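PDB 1H1O: cytochrome c-552 from Thiobacillus ferrooxidans, which carries electrons in the periplasm as a diheme, high-potential cytochrome c of the c4 type. Local coordinates for residues R25-L28 and P33-A36; A45-Y50 and I62-V67; Q146-F151 and T159-I164. All blocks are in the same frame, centred on the assembly; numbering follows the deposited sequence.

Contact 1: residues R25-L28 and P33-A36. With HEM (protoporphyrin IX containing Fe), chain D.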
# COMPACT_ATOMS: atom_id res chain seq x y z
N ARG A 25 14.17 -11.64 -0.52
CA ARG A 25 14.40 -10.52 -1.42
C ARG A 25 13.21 -9.55 -1.44
O ARG A 25 12.07 -9.95 -1.63
CB ARG A 25 14.67 -11.02 -2.84
CG ARG A 25 15.10 -9.93 -3.81
CD ARG A 25 15.37 -10.47 -5.21
NE ARG A 25 14.15 -10.72 -5.96
CZ ARG A 25 13.33 -11.75 -5.76
NH1 ARG A 25 13.59 -12.65 -4.82
NH2 ARG A 25 12.24 -11.87 -6.51
N ASP A 26 13.50 -8.26 -1.25
CA ASP A 26 12.48 -7.22 -1.25
C ASP A 26 11.80 -7.21 -2.62
O ASP A 26 12.04 -8.10 -3.45
CB ASP A 26 13.14 -5.87 -0.96
CG ASP A 26 12.16 -4.81 -0.46
OD1 ASP A 26 10.97 -5.14 -0.29
OD2 ASP A 26 12.58 -3.66 -0.24
N THR A 27 10.94 -6.23 -2.88
CA THR A 27 10.26 -6.13 -4.17
C THR A 27 11.29 -5.56 -5.14
O THR A 27 12.27 -4.96 -4.71
CB THR A 27 9.09 -5.16 -4.11
OG1 THR A 27 9.60 -3.83 -3.97
CG2 THR A 27 8.18 -5.48 -2.94
N LEU A 28 11.07 -5.73 -6.44
CA LEU A 28 12.02 -5.24 -7.45
C LEU A 28 12.34 -3.77 -7.40
O LEU A 28 13.47 -3.39 -7.68
CB LEU A 28 11.54 -5.58 -8.87
CG LEU A 28 11.92 -6.94 -9.44
CD1 LEU A 28 11.67 -6.92 -10.94
CD2 LEU A 28 13.38 -7.24 -9.16
N PRO A 33 4.86 -2.69 -4.20
CA PRO A 33 4.58 -2.88 -2.78
C PRO A 33 4.84 -4.28 -2.29
O PRO A 33 4.71 -5.26 -3.04
CB PRO A 33 3.12 -2.51 -2.67
CG PRO A 33 2.57 -3.10 -3.94
CD PRO A 33 3.62 -2.70 -4.98
N ARG A 34 5.20 -4.35 -1.02
CA ARG A 34 5.41 -5.63 -0.36
C ARG A 34 3.99 -6.14 -0.17
O ARG A 34 3.06 -5.35 -0.03
CB ARG A 34 6.12 -5.41 0.97
CG ARG A 34 7.52 -4.85 0.76
CD ARG A 34 8.23 -4.55 2.05
NE ARG A 34 9.56 -4.01 1.78
CZ ARG A 34 10.03 -2.88 2.29
NH1 ARG A 34 9.27 -2.16 3.11
NH2 ARG A 34 11.26 -2.48 2.00
N LEU A 35 3.82 -7.45 -0.19
CA LEU A 35 2.49 -8.04 -0.06
C LEU A 35 2.33 -8.88 1.19
O LEU A 35 1.20 -9.14 1.62
CB LEU A 35 2.19 -8.90 -1.27
CG LEU A 35 2.37 -8.18 -2.61
CD1 LEU A 35 1.98 -9.13 -3.75
CD2 LEU A 35 1.50 -6.93 -2.61
N ALA A 36 3.45 -9.31 1.75
CA ALA A 36 3.45 -10.14 2.95
C ALA A 36 2.58 -9.58 4.09
O ALA A 36 2.76 -8.44 4.52
CB ALA A 36 4.88 -10.34 3.44
CHA HEM D . 0.74 -4.05 -6.81
CHB HEM D . -0.66 -8.63 -6.49
CHC HEM D . 2.49 -9.79 -9.95
CHD HEM D . 3.96 -5.28 -10.20
C1A HEM D . 0.06 -5.20 -6.41
C2A HEM D . -0.99 -5.25 -5.41
C3A HEM D . -1.38 -6.55 -5.32
C4A HEM D . -0.56 -7.28 -6.27
CMA HEM D . -2.45 -7.18 -4.45
CAA HEM D . -1.53 -4.07 -4.65
CBA HEM D . -0.86 -3.89 -3.27
CGA HEM D . -1.30 -2.77 -2.53
O1A HEM D . -0.63 -2.51 -1.47
O2A HEM D . -2.28 -2.06 -2.85
C1B HEM D . 0.08 -9.34 -7.42
C2B HEM D . -0.09 -10.75 -7.65
C3B HEM D . 0.77 -11.08 -8.65
C4B HEM D . 1.49 -9.87 -8.98
CMB HEM D . -1.09 -11.61 -6.89
CAB HEM D . 0.99 -12.41 -9.32
CBB HEM D . -0.26 -12.98 -10.06
C1C HEM D . 3.18 -8.67 -10.32
C2C HEM D . 4.20 -8.63 -11.34
C3C HEM D . 4.60 -7.33 -11.40
C4C HEM D . 3.84 -6.62 -10.43
CMC HEM D . 4.64 -9.84 -12.12
CAC HEM D . 5.64 -6.67 -12.31
CBC HEM D . 5.36 -6.88 -13.83
C1D HEM D . 3.22 -4.54 -9.29
C2D HEM D . 3.37 -3.10 -9.12
C3D HEM D . 2.45 -2.76 -8.20
C4D HEM D . 1.77 -3.99 -7.78
CMD HEM D . 4.35 -2.25 -9.89
CAD HEM D . 2.10 -1.42 -7.67
CBD HEM D . 1.21 -0.76 -8.85
CGD HEM D . 0.33 0.27 -8.50
O1D HEM D . 0.80 1.30 -7.98
O2D HEM D . -0.91 0.20 -8.73
NA HEM D . 0.32 -6.43 -6.91
NB HEM D . 1.06 -8.80 -8.24
NC HEM D . 2.97 -7.42 -9.76
ND HEM D . 2.25 -5.05 -8.47
FE HEM D . 1.68 -6.93 -8.33
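Asp26 and Arg34 are joined by a salt bridge in which the guanidinium is gripped side-on, one nitrogen to each carboxylate oxygen. Arg34 NE gives its hydrogen to Asp26 OD1 at 2.7 Å, and Arg34 NH2 reaches Asp26 OD2 at 2.9 Å. Both oxygens are met on their syn side and the two planes lie only 19° apart, although the nitrogens stand somewhat out of the carboxylate plane. The arginine chain is extended from CG to NE, which carries its head across to the aspartate. Asp26 OD1 also takes a weak bond from Thr27 N.

Van der Waals packing comes from the methyl of Thr27: CG2 lies against the Pro33 carbonyl, 3.5 Å from O, and makes an apolar contact with Arg34 CG at 3.8 Å. Hydrogen bonds from Arg34 NH1 to Gly138 O and between Thr27 OG1 and Arg140 link the loop to the second cytochrome c range.

On the heme side, Pro33 CD packs 3.3 Å from heme CAD, and Leu35 CD1 lies 3.8 Å from the meso carbon CHB. Pro33 O accepts a hydrogen bond from ND1 of His20, whose NE2 binds the heme iron. The paired charges thus tie together a loop whose Pro33 carbonyl probably holds the imidazole in orientation and may make it more electron-rich.

Contact 2: residues A45-Y50 and I62-V67. With HEM (protoporphyrin IX containing Fe), chain D.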
# COMPACT_ATOMS: atom_id res chain seq x y z
N ALA A 45 -9.39 -7.36 -3.11
CA ALA A 45 -10.00 -6.19 -3.73
C ALA A 45 -9.08 -5.60 -4.80
O ALA A 45 -9.52 -5.30 -5.91
CB ALA A 45 -10.31 -5.13 -2.68
N GLN A 46 -7.79 -5.46 -4.47
CA GLN A 46 -6.85 -4.90 -5.44
C GLN A 46 -6.76 -5.76 -6.69
O GLN A 46 -6.93 -5.26 -7.80
CB GLN A 46 -5.47 -4.73 -4.82
CG GLN A 46 -5.46 -3.76 -3.66
CD GLN A 46 -6.42 -2.60 -3.86
OE1 GLN A 46 -7.35 -2.40 -3.07
NE2 GLN A 46 -6.20 -1.83 -4.93
N LEU A 47 -6.50 -7.04 -6.52
CA LEU A 47 -6.40 -7.93 -7.67
C LEU A 47 -7.63 -7.88 -8.55
O LEU A 47 -7.52 -7.92 -9.78
CB LEU A 47 -6.14 -9.36 -7.21
CG LEU A 47 -4.71 -9.57 -6.71
CD1 LEU A 47 -4.61 -10.93 -6.05
CD2 LEU A 47 -3.71 -9.41 -7.87
N LYS A 48 -8.81 -7.79 -7.95
CA LYS A 48 -10.04 -7.72 -8.74
C LYS A 48 -10.13 -6.36 -9.42
O LYS A 48 -10.60 -6.25 -10.55
CB LYS A 48 -11.27 -7.94 -7.85
CG LYS A 48 -11.45 -9.38 -7.37
CD LYS A 48 -12.83 -9.56 -6.74
CE LYS A 48 -13.14 -11.03 -6.44
NZ LYS A 48 -14.45 -11.17 -5.72
N ALA A 49 -9.66 -5.32 -8.74
CA ALA A 49 -9.67 -3.97 -9.29
C ALA A 49 -8.76 -3.89 -10.51
O ALA A 49 -9.09 -3.26 -11.51
CB ALA A 49 -9.22 -2.95 -8.23
N TYR A 50 -7.60 -4.53 -10.40
CA TYR A 50 -6.65 -4.54 -11.51
C TYR A 50 -7.27 -5.31 -12.66
O TYR A 50 -7.20 -4.90 -13.82
CB TYR A 50 -5.35 -5.21 -11.09
CG TYR A 50 -4.50 -4.35 -10.20
CD1 TYR A 50 -4.29 -3.01 -10.50
CD2 TYR A 50 -3.86 -4.89 -9.08
CE1 TYR A 50 -3.47 -2.22 -9.72
CE2 TYR A 50 -3.03 -4.09 -8.28
CZ TYR A 50 -2.85 -2.77 -8.61
OH TYR A 50 -2.02 -1.97 -7.86
N ILE A 62 0.27 -0.55 -16.04
CA ILE A 62 1.49 -1.11 -16.61
C ILE A 62 1.96 -2.44 -16.04
O ILE A 62 2.25 -3.36 -16.80
CB ILE A 62 2.66 -0.11 -16.50
CG1 ILE A 62 2.28 1.21 -17.17
CG2 ILE A 62 3.91 -0.70 -17.14
CD1 ILE A 62 3.31 2.29 -16.96
N TYR A 63 2.04 -2.54 -14.72
CA TYR A 63 2.55 -3.76 -14.10
C TYR A 63 1.56 -4.74 -13.48
O TYR A 63 1.96 -5.82 -13.05
CB TYR A 63 3.59 -3.41 -13.04
CG TYR A 63 4.71 -2.57 -13.55
CD1 TYR A 63 4.72 -1.20 -13.34
CD2 TYR A 63 5.78 -3.14 -14.26
CE1 TYR A 63 5.76 -0.40 -13.81
CE2 TYR A 63 6.82 -2.35 -14.74
CZ TYR A 63 6.81 -0.99 -14.51
OH TYR A 63 7.83 -0.19 -14.98
N MET A 64 0.27 -4.39 -13.43
CA MET A 64 -0.68 -5.32 -12.84
C MET A 64 -1.85 -5.71 -13.71
O MET A 64 -2.40 -6.80 -13.54
CB MET A 64 -1.21 -4.76 -11.51
CG MET A 64 -0.22 -4.88 -10.38
SD MET A 64 0.23 -6.58 -10.01
CE MET A 64 -1.36 -7.37 -9.86
N TRP A 65 -2.27 -4.84 -14.63
CA TRP A 65 -3.40 -5.22 -15.48
C TRP A 65 -3.06 -6.48 -16.23
O TRP A 65 -3.88 -7.39 -16.34
CB TRP A 65 -3.74 -4.12 -16.48
CG TRP A 65 -4.45 -2.97 -15.87
CD1 TRP A 65 -4.60 -2.72 -14.54
CD2 TRP A 65 -5.06 -1.89 -16.57
NE1 TRP A 65 -5.27 -1.53 -14.36
CE2 TRP A 65 -5.56 -1.00 -15.59
CE3 TRP A 65 -5.23 -1.57 -17.93
CZ2 TRP A 65 -6.22 0.19 -15.93
CZ3 TRP A 65 -5.89 -0.40 -18.26
CH2 TRP A 65 -6.38 0.47 -17.26
N PRO A 66 -1.83 -6.57 -16.76
CA PRO A 66 -1.43 -7.76 -17.50
C PRO A 66 -1.57 -9.03 -16.68
O PRO A 66 -2.35 -9.92 -17.02
CB PRO A 66 0.01 -7.46 -17.88
CG PRO A 66 -0.03 -5.97 -18.10
CD PRO A 66 -0.82 -5.50 -16.91
N VAL A 67 -0.83 -9.12 -15.59
CA VAL A 67 -0.89 -10.32 -14.77
C VAL A 67 -2.27 -10.58 -14.17
O VAL A 67 -2.67 -11.73 -14.00
CB VAL A 67 0.16 -10.27 -13.64
CG1 VAL A 67 -0.38 -9.50 -12.44
CG2 VAL A 67 0.57 -11.69 -13.26
CHA HEM D . 0.74 -4.05 -6.81
CHB HEM D . -0.66 -8.63 -6.49
CHC HEM D . 2.49 -9.79 -9.95
CHD HEM D . 3.96 -5.28 -10.20
C1A HEM D . 0.06 -5.20 -6.41
C2A HEM D . -0.99 -5.25 -5.41
C3A HEM D . -1.38 -6.55 -5.32
C4A HEM D . -0.56 -7.28 -6.27
CMA HEM D . -2.45 -7.18 -4.45
CAA HEM D . -1.53 -4.07 -4.65
CBA HEM D . -0.86 -3.89 -3.27
CGA HEM D . -1.30 -2.77 -2.53
O1A HEM D . -0.63 -2.51 -1.47
O2A HEM D . -2.28 -2.06 -2.85
C1B HEM D . 0.08 -9.34 -7.42
C2B HEM D . -0.09 -10.75 -7.65
C3B HEM D . 0.77 -11.08 -8.65
C4B HEM D . 1.49 -9.87 -8.98
CMB HEM D . -1.09 -11.61 -6.89
CAB HEM D . 0.99 -12.41 -9.32
CBB HEM D . -0.26 -12.98 -10.06
C1C HEM D . 3.18 -8.67 -10.32
C2C HEM D . 4.20 -8.63 -11.34
C3C HEM D . 4.60 -7.33 -11.40
C4C HEM D . 3.84 -6.62 -10.43
CMC HEM D . 4.64 -9.84 -12.12
CAC HEM D . 5.64 -6.67 -12.31
CBC HEM D . 5.36 -6.88 -13.83
C1D HEM D . 3.22 -4.54 -9.29
C2D HEM D . 3.37 -3.10 -9.12
C3D HEM D . 2.45 -2.76 -8.20
C4D HEM D . 1.77 -3.99 -7.78
CMD HEM D . 4.35 -2.25 -9.89
CAD HEM D . 2.10 -1.42 -7.67
CBD HEM D . 1.21 -0.76 -8.85
CGD HEM D . 0.33 0.27 -8.50
O1D HEM D . 0.80 1.30 -7.98
O2D HEM D . -0.91 0.20 -8.73
NA HEM D . 0.32 -6.43 -6.91
NB HEM D . 1.06 -8.80 -8.24
NC HEM D . 2.97 -7.42 -9.76
ND HEM D . 2.25 -5.05 -8.47
FE HEM D . 1.68 -6.93 -8.33
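Tyr50 OH donates a hydrogen bond to propionate oxygen O2D of the heme at 2.6 Å, although the hydroxyl's exact place is less certain than the length suggests. The oxygen is met at the ring edge, near the ring plane, and Tyr42 and Arg55 also hydrogen-bond to this heme.

The same tyrosine presents a face to Met64. Met64 CB sits almost squarely over the ring, 3.5 Å from its centroid and 7° off the normal, a CH-pi contact, while CG and CE follow along the CE2 and CD2 side. SD stands obliquely at 5.0 Å from the Tyr50 centroid, a Met-aromatic contact at a distance. Two bends in the methionine chain, chi2 -62° and chi3 -50°, turn the sulfur away from the ring and onto the heme, where SD binds the iron at 2.2 Å. His20 is the other protein ligand to that iron.

Leu47 packs beside the thioether methyl: its CD2 touches Met64 CE at 3.7 Å and heme CHB at 3.4 Å. At the start of helix 65-69, Trp65 crosses Tyr50 at about a right angle, its CD1 lying 3.5 Å from the carbonyl Tyr50 O. The indole NE1 is hydrogen-bonded to the carbonyl of Arg55, and the ring stacks with His53.

Histidine-methionine ligation is characteristic of class I cytochromes c. Here one tyrosine packs on the ligand's chain and bonds a propionate, which probably couples the ligand's conformation to the heme's edge; a thioether ligand in such buried surroundings is consistent with a high reduction potential.

Contact 3: residues Q146-F151 and T159-I164. With HEM (protoporphyrin IX containing Fe), chain C.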
# COMPACT_ATOMS: atom_id res chain seq x y z
N GLN A 146 4.00 7.09 -3.62
CA GLN A 146 3.41 6.94 -4.94
C GLN A 146 1.90 6.79 -4.87
O GLN A 146 1.17 7.36 -5.67
CB GLN A 146 3.98 5.73 -5.67
CG GLN A 146 3.40 5.56 -7.06
CD GLN A 146 3.59 6.81 -7.91
OE1 GLN A 146 2.72 7.70 -7.95
NE2 GLN A 146 4.74 6.91 -8.56
N GLN A 147 1.42 6.02 -3.91
CA GLN A 147 -0.01 5.84 -3.80
C GLN A 147 -0.67 7.12 -3.29
O GLN A 147 -1.74 7.48 -3.74
CB GLN A 147 -0.31 4.64 -2.91
CG GLN A 147 0.33 3.36 -3.45
CD GLN A 147 -0.03 3.14 -4.90
OE1 GLN A 147 0.84 2.82 -5.73
NE2 GLN A 147 -1.30 3.31 -5.22
N LEU A 148 -0.03 7.83 -2.37
CA LEU A 148 -0.61 9.06 -1.87
C LEU A 148 -0.69 10.04 -3.04
O LEU A 148 -1.63 10.82 -3.15
CB LEU A 148 0.22 9.61 -0.72
CG LEU A 148 0.02 8.78 0.55
CD1 LEU A 148 0.90 9.32 1.67
CD2 LEU A 148 -1.47 8.82 0.94
N THR A 149 0.30 9.98 -3.92
CA THR A 149 0.32 10.86 -5.08
C THR A 149 -0.87 10.51 -5.99
O THR A 149 -1.58 11.39 -6.48
CB THR A 149 1.63 10.68 -5.85
OG1 THR A 149 2.71 10.97 -4.96
CG2 THR A 149 1.69 11.63 -7.05
N TYR A 150 -1.07 9.21 -6.21
CA TYR A 150 -2.17 8.72 -7.06
C TYR A 150 -3.53 9.09 -6.47
O TYR A 150 -4.48 9.40 -7.19
CB TYR A 150 -2.08 7.20 -7.21
CG TYR A 150 -1.00 6.67 -8.14
CD1 TYR A 150 -0.43 5.43 -7.90
CD2 TYR A 150 -0.60 7.37 -9.29
CE1 TYR A 150 0.50 4.88 -8.76
CE2 TYR A 150 0.35 6.83 -10.17
CZ TYR A 150 0.89 5.57 -9.89
OH TYR A 150 1.83 4.98 -10.71
N PHE A 151 -3.63 9.02 -5.15
CA PHE A 151 -4.87 9.36 -4.45
C PHE A 151 -5.11 10.87 -4.51
O PHE A 151 -6.23 11.33 -4.71
CB PHE A 151 -4.80 8.92 -2.99
CG PHE A 151 -4.97 7.45 -2.79
CD1 PHE A 151 -6.04 6.77 -3.36
CD2 PHE A 151 -4.10 6.74 -1.97
CE1 PHE A 151 -6.25 5.41 -3.10
CE2 PHE A 151 -4.31 5.38 -1.71
CZ PHE A 151 -5.39 4.73 -2.28
N THR A 159 -13.01 6.78 -3.23
CA THR A 159 -13.70 7.87 -2.56
C THR A 159 -13.02 8.22 -1.24
O THR A 159 -12.71 9.39 -0.99
CB THR A 159 -15.17 7.50 -2.30
OG1 THR A 159 -15.83 7.30 -3.56
CG2 THR A 159 -15.87 8.62 -1.54
N LEU A 160 -12.77 7.22 -0.40
CA LEU A 160 -12.15 7.45 0.90
C LEU A 160 -10.79 8.12 0.82
O LEU A 160 -10.60 9.23 1.35
CB LEU A 160 -12.02 6.13 1.66
CG LEU A 160 -13.19 5.72 2.57
CD1 LEU A 160 -14.49 6.29 2.07
CD2 LEU A 160 -13.24 4.20 2.66
N MET A 161 -9.85 7.47 0.16
CA MET A 161 -8.50 8.01 0.04
C MET A 161 -8.39 9.23 -0.85
O MET A 161 -7.53 10.07 -0.63
CB MET A 161 -7.53 6.93 -0.42
CG MET A 161 -7.19 5.96 0.70
SD MET A 161 -6.49 6.82 2.13
CE MET A 161 -5.12 7.68 1.36
N ASN A 162 -9.23 9.34 -1.88
CA ASN A 162 -9.16 10.54 -2.71
C ASN A 162 -9.51 11.72 -1.81
O ASN A 162 -8.88 12.78 -1.88
CB ASN A 162 -10.12 10.45 -3.89
CG ASN A 162 -9.62 9.50 -4.96
OD1 ASN A 162 -8.42 9.40 -5.20
ND2 ASN A 162 -10.54 8.80 -5.61
N GLN A 163 -10.49 11.53 -0.93
CA GLN A 163 -10.86 12.60 -0.03
C GLN A 163 -9.78 12.81 1.02
O GLN A 163 -9.37 13.94 1.26
CB GLN A 163 -12.19 12.29 0.65
CG GLN A 163 -13.39 12.59 -0.22
CD GLN A 163 -13.50 14.06 -0.53
OE1 GLN A 163 -13.55 14.45 -1.70
NE2 GLN A 163 -13.54 14.89 0.52
N ILE A 164 -9.29 11.72 1.61
CA ILE A 164 -8.24 11.80 2.62
C ILE A 164 -6.94 12.45 2.11
O ILE A 164 -6.30 13.19 2.84
CB ILE A 164 -7.90 10.40 3.19
CG1 ILE A 164 -8.79 10.07 4.40
CG2 ILE A 164 -6.46 10.35 3.65
CD1 ILE A 164 -10.27 9.98 4.10
CHA HEM C . -5.26 2.91 1.33
CHB HEM C . -2.46 6.26 3.29
CHC HEM C . -6.19 7.69 5.99
CHD HEM C . -8.94 4.32 4.07
C1A HEM C . -4.15 3.70 1.63
C2A HEM C . -2.86 3.58 0.99
C3A HEM C . -2.05 4.52 1.54
C4A HEM C . -2.89 5.21 2.52
CMA HEM C . -0.62 4.83 1.25
CAA HEM C . -2.53 2.60 -0.07
CBA HEM C . -2.11 1.24 0.46
CGA HEM C . -1.62 0.37 -0.50
O1A HEM C . -1.12 -0.70 -0.05
O2A HEM C . -1.68 0.58 -1.72
C1B HEM C . -3.26 6.94 4.20
C2B HEM C . -2.79 8.06 4.97
C3B HEM C . -3.86 8.48 5.70
C4B HEM C . -4.94 7.59 5.41
CMB HEM C . -1.38 8.61 4.88
CAB HEM C . -3.99 9.63 6.63
CBB HEM C . -3.54 10.99 6.02
C1C HEM C . -7.26 6.90 5.72
C2C HEM C . -8.56 7.03 6.33
C3C HEM C . -9.32 6.07 5.75
C4C HEM C . -8.50 5.37 4.84
CMC HEM C . -8.89 8.07 7.38
CAC HEM C . -10.81 5.73 5.95
CBC HEM C . -11.76 6.96 5.80
C1D HEM C . -8.18 3.62 3.14
C2D HEM C . -8.70 2.53 2.33
C3D HEM C . -7.68 2.14 1.57
C4D HEM C . -6.52 2.99 1.92
CMD HEM C . -10.11 2.02 2.39
CAD HEM C . -7.64 1.07 0.51
CBD HEM C . -8.31 1.61 -0.83
CGD HEM C . -8.64 0.58 -1.74
O1D HEM C . -9.62 -0.22 -1.49
O2D HEM C . -8.00 0.44 -2.82
NA HEM C . -4.16 4.69 2.55
NB HEM C . -4.59 6.65 4.47
NC HEM C . -7.24 5.86 4.81
ND HEM C . -6.85 3.88 2.87
FE HEM C . -5.71 5.26 3.70
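Phe151 turns the face of its ring to Met161, and the methionine meets it with its first methylene. Met161 CB lies over the centre of the ring, 3.3 Å from the centroid and 12° from the normal, in a close CH-pi contact. Farther along the chain, SD is above the same face at 4.9 Å from the Phe151 centroid, making a distant Met-aromatic contact. The methionine chain is bent twice, at chi2 and chi3, and this brings SD to the heme iron at 2.3 Å; His123 supplies the other protein ligand.

While its face is taken by the methionine, the ring's edge is directed at the porphyrin: Phe151 CE2 comes 3.6 Å from heme C2A. Another part of the edge faces the amide of Asn162, whose plane is turned 71° from the ring. Leu148 crosses Met161 at a slant and closes in on the thioether methyl, with CD2 3.8 Å from Met161 CE and 3.6 Å from heme CHB. From the other segment, Ile164 CG2 lies 3.6 Å from heme CHC.

These side chains fill the angle between helices 141-153 and 159-165, whose segments run nearly perpendicular (93°) with axes 9.0 Å apart at their closest. Helix 170-182 packs on Leu148 and Thr149 through Met173. Tyr150 reaches toward the other cytochrome domain, where its hydroxyl is hydrogen-bonded to the backbone N of Asn59 in helix 58-63.

The three contacts follow one another along the chain. Contacts 1 and 2 belong to the N-terminal cytochrome c range and touch the same heme, their centres 16 Å apart: the loop between helices 17-20 and 40-51 serves the histidine side, and helices 40-51, 58-63 and 65-69 the methionine side. Contact 3 repeats the methionine side in the C-terminal range, on helices 141-153 and 159-165, around the second heme. Its centre lies 17 Å from that of contact 2 and 21 Å from that of contact 1, which is across the chain's centre from it. Two similarly built sites, brought together in one chain, are consistent with a diheme carrier in which electrons could pass between the hemes.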